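PDB 5GZS: GGDEF family protein from Vibrio cholerae, which is probably a membrane-bound diguanylate cyclase that makes the second messenger cyclic di-GMP, its periplasmic portion carrying two solute-binding-like domains, one of them with arginine bound. Local coordinates for residues V294-K299 and F345-Q350. Sequence-based numbering, arbitrary orientation.
Sequences VSQQRK and FEELLQ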
loop_
_atom_site.group_PDB
_atom_site.type_symbol
_atom_site.label_atom_id
_atom_site.label_comp_id
_atom_site.label_asym_id
_atom_site.label_seq_id
_atom_site.Cartn_x
_atom_site.Cartn_y
_atom_site.Cartn_z
ATOM N N VAL A 294 -0.794 2.407 -20.554
ATOM C CA VAL A 294 0.581 2.933 -20.581
ATOM C C VAL A 294 1.624 1.835 -20.405
ATOM O O VAL A 294 2.218 1.648 -19.336
ATOM C CB VAL A 294 0.799 4.084 -19.526
ATOM C CG1 VAL A 294 0.408 3.688 -18.120
ATOM C CG2 VAL A 294 2.238 4.626 -19.568
ATOM N N SER A 295 1.812 1.084 -21.485
ATOM C CA SER A 295 2.884 0.108 -21.573
ATOM C C SER A 295 4.189 0.863 -21.770
ATOM O O SER A 295 4.268 2.067 -21.523
ATOM C CB SER A 295 2.648 -0.861 -22.739
ATOM O OG SER A 295 2.535 -0.154 -23.965
ATOM N N GLN A 296 5.212 0.147 -22.216
ATOM C CA GLN A 296 6.409 0.782 -22.747
ATOM C C GLN A 296 6.216 0.941 -24.245
ATOM O O GLN A 296 6.532 1.988 -24.817
ATOM C CB GLN A 296 7.655 -0.045 -22.446
ATOM C CG GLN A 296 7.979 -0.150 -20.977
ATOM C CD GLN A 296 8.233 1.197 -20.355
ATOM O OE1 GLN A 296 8.833 2.075 -20.981
ATOM N NE2 GLN A 296 7.779 1.376 -19.116
ATOM N N GLN A 297 5.682 -0.116 -24.862
ATOM C CA GLN A 297 5.389 -0.136 -26.290
ATOM C C GLN A 297 4.644 1.118 -26.703
ATOM O O GLN A 297 4.960 1.718 -27.729
ATOM C CB GLN A 297 4.567 -1.378 -26.676
ATOM C CG GLN A 297 4.037 -1.338 -28.123
ATOM C CD GLN A 297 3.135 -2.523 -28.490
ATOM O OE1 GLN A 297 3.154 -3.580 -27.840
ATOM N NE2 GLN A 297 2.320 -2.336 -29.526
ATOM N N ARG A 298 3.677 1.523 -25.882
ATOM C CA ARG A 298 2.777 2.612 -26.247
ATOM C C ARG A 298 3.224 3.970 -25.711
ATOM O O ARG A 298 2.745 5.004 -26.174
ATOM C CB ARG A 298 1.362 2.291 -25.763
ATOM C CG ARG A 298 0.678 1.249 -26.618
ATOM C CD ARG A 298 -0.407 0.496 -25.867
ATOM N NE ARG A 298 -1.585 0.272 -26.710
ATOM C CZ ARG A 298 -1.696 -0.714 -27.598
ATOM N NH1 ARG A 298 -0.694 -1.575 -27.769
ATOM N NH2 ARG A 298 -2.807 -0.833 -28.324
ATOM N N LYS A 299 4.179 3.958 -24.781
ATOM C CA LYS A 299 4.534 5.145 -23.988
ATOM C C LYS A 299 4.908 6.380 -24.814
ATOM O O LYS A 299 4.742 7.518 -24.360
ATOM C CB LYS A 299 5.685 4.810 -23.031
ATOM C CG LYS A 299 5.630 5.569 -21.696
ATOM C CD LYS A 299 5.920 4.625 -20.515
ATOM C CE LYS A 299 6.083 5.356 -19.178
ATOM N NZ LYS A 299 6.821 4.536 -18.153
ATOM N N PHE A 345 -0.150 -7.448 -21.215
ATOM C CA PHE A 345 0.270 -8.504 -20.276
ATOM C C PHE A 345 1.420 -9.283 -20.896
ATOM O O PHE A 345 2.266 -9.813 -20.184
ATOM C CB PHE A 345 -0.895 -9.437 -19.887
ATOM C CG PHE A 345 -1.941 -8.778 -19.012
ATOM C CD1 PHE A 345 -1.581 -7.833 -18.059
ATOM C CD2 PHE A 345 -3.286 -9.082 -19.163
ATOM C CE1 PHE A 345 -2.540 -7.224 -17.265
ATOM C CE2 PHE A 345 -4.257 -8.462 -18.368
ATOM C CZ PHE A 345 -3.885 -7.538 -17.420
ATOM N N GLU A 346 1.484 -9.332 -22.225
ATOM C CA GLU A 346 2.574 -10.071 -22.854
ATOM C C GLU A 346 3.880 -9.363 -22.549
ATOM O O GLU A 346 4.882 -9.981 -22.179
ATOM C CB GLU A 346 2.360 -10.205 -24.352
ATOM C CG GLU A 346 3.451 -10.985 -25.084
ATOM C CD GLU A 346 3.193 -11.037 -26.586
ATOM O OE1 GLU A 346 2.531 -10.101 -27.105
ATOM O OE2 GLU A 346 3.609 -12.021 -27.237
ATOM N N GLU A 347 3.850 -8.051 -22.667
ATOM C CA GLU A 347 5.008 -7.261 -22.347
ATOM C C GLU A 347 5.370 -7.478 -20.887
ATOM O O GLU A 347 6.532 -7.743 -20.573
ATOM C CB GLU A 347 4.719 -5.803 -22.660
ATOM C CG GLU A 347 5.624 -4.763 -22.050
ATOM C CD GLU A 347 5.201 -3.375 -22.520
ATOM O OE1 GLU A 347 5.368 -2.398 -21.759
ATOM O OE2 GLU A 347 4.687 -3.276 -23.662
ATOM N N LEU A 348 4.375 -7.414 -20.006
ATOM C CA LEU A 348 4.623 -7.525 -18.574
ATOM C C LEU A 348 5.384 -8.803 -18.244
ATOM O O LEU A 348 6.377 -8.785 -17.512
ATOM C CB LEU A 348 3.309 -7.486 -17.790
ATOM C CG LEU A 348 3.412 -7.695 -16.272
ATOM C CD1 LEU A 348 4.529 -6.836 -15.663
ATOM C CD2 LEU A 348 2.060 -7.353 -15.603
ATOM N N LEU A 349 4.928 -9.911 -18.809
ATOM C CA LEU A 349 5.526 -11.179 -18.479
ATOM C C LEU A 349 6.908 -11.253 -19.077
ATOM O O LEU A 349 7.816 -11.837 -18.477
ATOM C CB LEU A 349 4.650 -12.334 -18.951
ATOM C CG LEU A 349 3.390 -12.496 -18.096
ATOM C CD1 LEU A 349 2.863 -13.901 -18.252
ATOM C CD2 LEU A 349 3.673 -12.204 -16.645
ATOM N N GLN A 350 7.086 -10.641 -20.238
ATOM C CA GLN A 350 8.404 -10.654 -20.858
ATOM C C GLN A 350 9.445 -9.923 -19.988
ATOM O O GLN A 350 10.620 -10.300 -19.998
ATOM C CB GLN A 350 8.340 -10.057 -22.257
ATOM C CG GLN A 350 7.781 -11.013 -23.303
ATOM C CD GLN A 350 7.491 -10.320 -24.620
ATOM O OE1 GLN A 350 7.115 -9.154 -24.639
ATOM N NE2 GLN A 350 7.654 -11.037 -25.724
#
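Glu347 reaches out of helix 344-352 and puts its carboxylate against the turn at Ser295, Gln296 and Gln297; this one side chain carries the helix's share of the contact. Its CB points at the turn, and CG lies anti to the backbone N (chi1 163°). With chi2 also extended, CB and CG act as a spacer that spans the gap before the turn is met. Contact begins at CD, which stands 3.6 Å from Ser295 CB. Beyond it the two oxygens part company. OE1 takes the backbone N-H of Gln296 on its syn lone pair, 2.6 Å from that N and fairly straight, while Gln296 CB and CG lie alongside the same oxygen. OE2 sits 3.3 Å from Ser295 CB and 3.6 Å from Gln297 CB, with no hydrogen bond to the turn. Ser295 turns its OG inward, accepting from Arg298 N at 2.8 Å, an ST motif, which would help to fix the turn. On the helix's other flank, Phe345 and Leu349 pack on Val380. The turn follows strand 288-292 of one lobe, whereas the helix belongs to the other, so the contact bridges the two lobes of this solute-binding-like domain. Chemically, it rests on a single hydrogen bond from a main-chain N-H to a presumably ionised carboxylate, plus a few CB contacts, with little area buried.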